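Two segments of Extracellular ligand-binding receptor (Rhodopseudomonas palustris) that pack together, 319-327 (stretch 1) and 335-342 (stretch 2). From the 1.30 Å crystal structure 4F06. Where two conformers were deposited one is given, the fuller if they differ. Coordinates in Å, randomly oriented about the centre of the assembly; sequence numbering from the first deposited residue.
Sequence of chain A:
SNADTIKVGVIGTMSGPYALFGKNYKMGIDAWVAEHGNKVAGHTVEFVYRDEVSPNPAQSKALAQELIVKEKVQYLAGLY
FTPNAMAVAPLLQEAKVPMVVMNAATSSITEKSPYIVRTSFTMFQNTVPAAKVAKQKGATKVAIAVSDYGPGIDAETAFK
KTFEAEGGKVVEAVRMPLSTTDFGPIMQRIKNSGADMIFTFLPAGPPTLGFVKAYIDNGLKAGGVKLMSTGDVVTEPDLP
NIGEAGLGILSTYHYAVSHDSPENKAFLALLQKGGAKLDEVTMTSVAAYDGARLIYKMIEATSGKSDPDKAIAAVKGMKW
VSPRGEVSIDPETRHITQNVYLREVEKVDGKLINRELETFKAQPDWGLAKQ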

ATOM      1  N   LYS A 319       5.285  10.781 -15.647  1.00 10.16           N
ATOM      2  CA  LYS A 319       3.804  10.648 -15.640  1.00  8.92           C
ATOM      3  C   LYS A 319       3.418   9.482 -16.549  1.00 10.30           C
ATOM      4  O   LYS A 319       3.991   9.336 -17.639  1.00 11.98           O
ATOM      5  CB  LYS A 319       3.160  11.914 -16.168  1.00 10.77           C
ATOM      6  CG  LYS A 319       3.477  13.197 -15.447  1.00 14.17           C
ATOM      7  CD  LYS A 319       2.746  14.423 -16.020  1.00 19.47           C
ATOM      8  CE  LYS A 319       3.190  15.671 -15.262  1.00 24.49           C
ATOM      9  NZ  LYS A 319       2.274  16.822 -15.485  1.00 32.81           N
ATOM     10  N   TRP A 320       2.450   8.665 -16.124  1.00  8.98           N
ATOM     11  CA  TRP A 320       1.990   7.572 -16.980  1.00  9.43           C
ATOM     12  C   TRP A 320       0.624   7.109 -16.521  1.00  8.03           C
ATOM     13  O   TRP A 320       0.101   7.589 -15.509  1.00  8.74           O
ATOM     14  CB  TRP A 320       3.026   6.418 -17.035  1.00 11.59           C
ATOM     15  CG  TRP A 320       3.121   5.615 -15.732  1.00  9.66           C
ATOM     16  CD1 TRP A 320       2.536   4.381 -15.453  1.00 10.14           C
ATOM     17  CD2 TRP A 320       3.855   5.986 -14.510  1.00  9.35           C
ATOM     18  NE1 TRP A 320       2.892   3.949 -14.191  1.00 10.19           N
ATOM     19  CE2 TRP A 320       3.674   4.897 -13.560  1.00  8.60           C
ATOM     20  CE3 TRP A 320       4.622   7.113 -14.113  1.00 11.36           C
ATOM     21  CZ2 TRP A 320       4.235   4.937 -12.290  1.00 10.17           C
ATOM     22  CZ3 TRP A 320       5.171   7.123 -12.828  1.00 11.59           C
ATOM     23  CH2 TRP A 320       4.977   6.054 -11.940  1.00 10.69           C
ATOM     24  N   VAL A 321       0.010   6.214 -17.290  1.00  9.74           N
ATOM     25  CA  VAL A 321      -1.244   5.602 -16.904  1.00  9.35           C
ATOM     26  C   VAL A 321      -0.977   4.208 -16.306  1.00  8.68           C
ATOM     27  O   VAL A 321      -0.508   3.306 -16.998  1.00 10.46           O
ATOM     28  CB  VAL A 321      -2.270   5.502 -18.055  1.00 13.56           C
ATOM     29  CG1 VAL A 321      -3.614   5.030 -17.510  1.00 14.32           C
ATOM     30  CG2 VAL A 321      -2.415   6.844 -18.802  1.00 15.57           C
ATOM     31  N   SER A 322      -1.153   4.115 -14.992  1.00  6.92           N
ATOM     32  CA  SER A 322      -1.042   2.849 -14.260  1.00  7.09           C
ATOM     33  C   SER A 322      -2.342   2.060 -14.412  1.00  6.49           C
ATOM     34  O   SER A 322      -3.390   2.652 -14.656  1.00  6.83           O
ATOM     35  CB  SER A 322      -0.798   3.234 -12.787  1.00  6.48           C
ATOM     36  OG  SER A 322      -0.914   2.111 -11.915  1.00  6.36           O
ATOM     37  N   PRO A 323      -2.323   0.757 -14.131  1.00  6.13           N
ATOM     38  CA  PRO A 323      -3.592   0.028 -13.993  1.00  6.62           C
ATOM     39  C   PRO A 323      -4.522   0.701 -12.978  1.00  5.87           C
ATOM     40  O   PRO A 323      -5.746   0.581 -13.085  1.00  7.38           O
ATOM     41  CB  PRO A 323      -3.144  -1.357 -13.522  1.00  7.44           C
ATOM     42  CG  PRO A 323      -1.792  -1.508 -14.186  1.00  7.66           C
ATOM     43  CD  PRO A 323      -1.153  -0.147 -14.057  1.00  7.26           C
ATOM     44  N   ARG A 324      -3.956   1.424 -11.988  1.00  5.77           N
ATOM     45  CA  ARG A 324      -4.812   2.055 -10.954  1.00  5.98           C
ATOM     46  C   ARG A 324      -5.473   3.361 -11.369  1.00  5.60           C
ATOM     47  O   ARG A 324      -6.376   3.848 -10.659  1.00  6.72           O
ATOM     48  CB  ARG A 324      -3.980   2.301  -9.679  1.00  5.68           C
ATOM     49  CG  ARG A 324      -3.077   3.556  -9.774  1.00  6.22           C
ATOM     50  CD  ARG A 324      -2.071   3.621  -8.612  1.00  6.07           C
ATOM     51  NE  ARG A 324      -0.921   2.755  -8.888  1.00  5.03           N
ATOM     52  CZ  ARG A 324       0.066   2.546  -7.993  1.00  4.76           C
ATOM     53  NH1 ARG A 324      -0.022   3.079  -6.765  1.00  5.73           N
ATOM     54  NH2 ARG A 324       1.098   1.746  -8.341  1.00  6.16           N
ATOM     55  N   GLY A 325      -4.969   4.002 -12.452  1.00  6.11           N
ATOM     56  CA  GLY A 325      -5.345   5.384 -12.818  1.00  7.75           C
ATOM     57  C   GLY A 325      -4.105   6.139 -13.273  1.00  6.71           C
ATOM     58  O   GLY A 325      -2.991   5.607 -13.255  1.00  7.23           O
ATOM     59  N   GLU A 326      -4.290   7.391 -13.676  0.50  6.93           N
ATOM     60  CA  GLU A 326      -3.149   8.261 -14.033  0.50  7.77           C
ATOM     61  C   GLU A 326      -2.308   8.530 -12.793  0.50  8.13           C
ATOM     62  O   GLU A 326      -2.863   8.783 -11.713  0.50  8.32           O
ATOM     63  CB  GLU A 326      -3.678   9.559 -14.653  0.50 10.34           C
ATOM     64  CG  GLU A 326      -4.464   9.291 -15.924  0.50 13.47           C
ATOM     65  CD  GLU A 326      -4.770  10.486 -16.786  0.50 16.82           C
ATOM     66  OE1 GLU A 326      -4.801  11.639 -16.299  0.50 24.08           O
ATOM     67  OE2 GLU A 326      -5.033  10.237 -17.978  0.50 25.29           O
ATOM     68  N   VAL A 327      -0.984   8.456 -12.929  1.00  6.98           N
ATOM     69  CA  VAL A 327      -0.066   8.642 -11.791  1.00  7.20           C
ATOM     70  C   VAL A 327       1.145   9.434 -12.227  1.00  6.81           C
ATOM     71  O   VAL A 327       1.420   9.589 -13.421  1.00  7.77           O
ATOM     72  CB  VAL A 327       0.394   7.296 -11.191  1.00  6.85           C
ATOM     73  CG1 VAL A 327      -0.780   6.516 -10.607  1.00  7.50           C
ATOM     74  CG2 VAL A 327       1.179   6.479 -12.211  1.00  7.59           C
ATOM     75  N   HIS A 335       7.383  10.487  -4.147  1.00  6.20           N
ATOM     76  CA  HIS A 335       6.213   9.638  -3.900  1.00  5.60           C
ATOM     77  C   HIS A 335       5.225   9.712  -5.067  1.00  5.51           C
ATOM     78  O   HIS A 335       5.078  10.777  -5.708  1.00  6.66           O
ATOM     79  CB  HIS A 335       5.514  10.079  -2.600  1.00  6.14           C
ATOM     80  CG  HIS A 335       4.368   9.202  -2.296  1.00  5.41           C
ATOM     81  ND1 HIS A 335       4.516   7.874  -1.948  1.00  6.03           N
ATOM     82  CD2 HIS A 335       3.011   9.420  -2.459  1.00  5.60           C
ATOM     83  CE1 HIS A 335       3.298   7.302  -1.884  1.00  6.24           C
ATOM     84  NE2 HIS A 335       2.368   8.229  -2.181  1.00  6.15           N
ATOM     85  N   ILE A 336       4.517   8.616  -5.317  1.00  5.33           N
ATOM     86  CA  ILE A 336       3.522   8.555  -6.421  1.00  5.62           C
ATOM     87  C   ILE A 336       2.268   9.383  -6.099  1.00  5.74           C
ATOM     88  O   ILE A 336       1.536   9.096  -5.163  1.00  6.38           O
ATOM     89  CB  ILE A 336       3.219   7.067  -6.718  1.00  5.76           C
ATOM     90  CG1 ILE A 336       2.426   6.928  -8.021  1.00  6.49           C
ATOM     91  CG2 ILE A 336       2.576   6.339  -5.537  1.00  7.24           C
ATOM     92  CD1 ILE A 336       2.442   5.522  -8.602  1.00  7.83           C
ATOM     93  N   THR A 337       2.038  10.432  -6.928  1.00  5.82           N
ATOM     94  CA  THR A 337       0.783  11.158  -6.910  1.00  6.55           C
ATOM     95  C   THR A 337      -0.255  10.351  -7.683  1.00  6.63           C
ATOM     96  O   THR A 337       0.048   9.842  -8.765  1.00  6.76           O
ATOM     97  CB  THR A 337       0.983  12.529  -7.554  1.00  6.89           C
ATOM     98  OG1 THR A 337       1.805  13.276  -6.660  1.00  9.93           O
ATOM     99  CG2 THR A 337      -0.350  13.280  -7.736  1.00  7.40           C
ATOM    100  N   GLN A 338      -1.457  10.206  -7.144  1.00  5.59           N
ATOM    101  CA  GLN A 338      -2.418   9.268  -7.731  1.00  6.19           C
ATOM    102  C   GLN A 338      -3.803   9.605  -7.241  1.00  5.95           C
ATOM    103  O   GLN A 338      -4.027  10.220  -6.185  1.00  6.28           O
ATOM    104  CB  GLN A 338      -2.050   7.837  -7.318  1.00  6.20           C
ATOM    105  CG  GLN A 338      -2.107   7.585  -5.787  1.00  6.22           C
ATOM    106  CD  GLN A 338      -1.456   6.262  -5.462  1.00  5.66           C
ATOM    107  OE1 GLN A 338      -1.418   5.381  -6.305  1.00  6.92           O
ATOM    108  NE2 GLN A 338      -0.946   6.094  -4.226  1.00  5.53           N
ATOM    109  N   ASN A 339      -4.800   9.111  -7.976  1.00  5.77           N
ATOM    110  CA  ASN A 339      -6.191   9.206  -7.496  1.00  5.98           C
ATOM    111  C   ASN A 339      -6.379   8.376  -6.225  1.00  5.81           C
ATOM    112  O   ASN A 339      -5.738   7.310  -6.034  1.00  6.16           O
ATOM    113  CB  ASN A 339      -7.114   8.586  -8.548  1.00  6.28           C
ATOM    114  CG  ASN A 339      -7.062   9.294  -9.882  1.00  6.48           C
ATOM    115  OD1 ASN A 339      -6.571  10.442  -9.995  1.00  7.50           O
ATOM    116  ND2 ASN A 339      -7.600   8.617 -10.899  1.00  7.99           N
ATOM    117  N   VAL A 340      -7.261   8.858  -5.355  1.00  5.67           N
ATOM    118  CA  VAL A 340      -7.771   8.054  -4.237  1.00  5.86           C
ATOM    119  C   VAL A 340      -9.248   7.879  -4.451  1.00  6.14           C
ATOM    120  O   VAL A 340      -9.943   8.866  -4.771  1.00  7.25           O
ATOM    121  CB  VAL A 340      -7.449   8.749  -2.878  1.00  6.52           C
ATOM    122  CG1 VAL A 340      -8.092   7.984  -1.718  1.00  7.97           C
ATOM    123  CG2 VAL A 340      -5.926   8.832  -2.694  1.00  6.96           C
ATOM    124  N   TYR A 341      -9.743   6.658  -4.363  1.00  6.00           N
ATOM    125  CA  TYR A 341     -11.139   6.382  -4.657  1.00  6.11           C
ATOM    126  C   TYR A 341     -11.877   6.048  -3.352  1.00  5.99           C
ATOM    127  O   TYR A 341     -11.329   5.400  -2.466  1.00  6.43           O
ATOM    128  CB  TYR A 341     -11.256   5.182  -5.629  1.00  6.13           C
ATOM    129  CG  TYR A 341     -10.460   5.346  -6.895  1.00  5.54           C
ATOM    130  CD1 TYR A 341      -9.115   4.918  -6.981  1.00  6.28           C
ATOM    131  CD2 TYR A 341     -11.054   5.903  -8.031  1.00  7.33           C
ATOM    132  CE1 TYR A 341      -8.379   5.075  -8.128  1.00  6.12           C
ATOM    133  CE2 TYR A 341     -10.325   6.004  -9.203  1.00  7.43           C
ATOM    134  CZ  TYR A 341      -8.998   5.597  -9.269  1.00  6.27           C
ATOM    135  OH  TYR A 341      -8.295   5.740 -10.447  1.00  7.01           O
ATOM    136  N   LEU A 342     -13.135   6.459  -3.286  1.00  6.74           N
ATOM    137  CA  LEU A 342     -14.063   5.934  -2.280  1.00  7.16           C
ATOM    138  C   LEU A 342     -14.662   4.671  -2.852  1.00  6.33           C
ATOM    139  O   LEU A 342     -15.171   4.700  -3.987  1.00  7.44           O
ATOM    140  CB  LEU A 342     -15.162   6.958  -1.962  1.00  8.23           C
ATOM    141  CG  LEU A 342     -16.271   6.375  -1.046  1.00  9.10           C
ATOM    142  CD1 LEU A 342     -15.745   6.065   0.360  1.00  9.72           C
ATOM    143  CD2 LEU A 342     -17.451   7.334  -1.024  1.00 11.29           C
TER
HETATM  144  O   HOH W   1      -4.654   7.316 -10.154  1.00  7.48           O
HETATM  145  O   HOH W   2      -7.120   8.622 -14.013  1.00 21.62           O

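Stretch 1 is a tight hairpin. Residues 319-322 form a strand, and a type I beta turn runs from Ser322 to Gly325. Four backbone hydrogen bonds hold it together: Trp320 N to Val327 O (3.0 Å), Val327 N to Trp320 O (2.9 Å), Ser322 N to Gly325 O (2.9 Å) and Gly325 N to Ser322 O (3.0 Å). The chain turns a corner at Glu326. Stretch 2 is mostly extended strand and continues later in the chain.

The two backbones come closest where Val327 lies beside Gln338, with CA atoms 4.7 Å apart, and run antiparallel there. No direct backbone N-H...O hydrogen bond joins the stretches. Val327 CA instead lies 3.3 Å from Thr337 O, a CA-H...O contact. Towards Gly325 the chains separate, and the CA atoms of Gly325 and Asn339 are 6.6 Å apart. Water fills the gap. Water 1 donates to Glu326 O and accepts from Asn339 N, each at 2.8 Å. It thus links Glu326 O and Asn339 N, which are 4.2 Å apart, too far for a direct hydrogen bond. Water 2 accepts from Glu326 N at 3.1 Å and from Asn339 ND2 at 3.2 Å.

Arg324 makes the main polar contacts. Its NH1 donates to Gln338 OE1 at 2.7 Å, with the oxygen near the guanidinium plane, where the N-H groups point. Ile336 CD1 lies over one face of the same group, 3.9 Å from Arg324 CZ. The flat face can pack against a methyl while the edge remains free to bond. Ser322 OG helps position the arginine, accepting from both Arg324 N and Arg324 NE at 3.1 Å.

At the turn, Tyr341 OH donates to Arg324 O at 2.7 Å. The same hydroxyl accepts from Asn339 ND2 at 3.0 Å, so it relays a bond from one side chain of stretch 2 to the backbone of stretch 1. Gly325 leaves room for this arrangement. A CB there would point toward stretch 2 and lie 2.6 Å from Tyr341 OH, a clash. The backbone angles of Gly325, phi 139° and psi 178°, also call for glycine on their own.

The apolar contacts centre on Ile336. Its CD1 is 3.7 Å from Val327 CB and 4.1 Å from Trp320 CZ2, so this methyl meets valine, tryptophan and the arginine face. Val327 CG1 also packs against Gln338 CB at 3.8 Å. These two side chains lie on the same face of the sheet. The whole contact buries 370 Å², summed over both stretches.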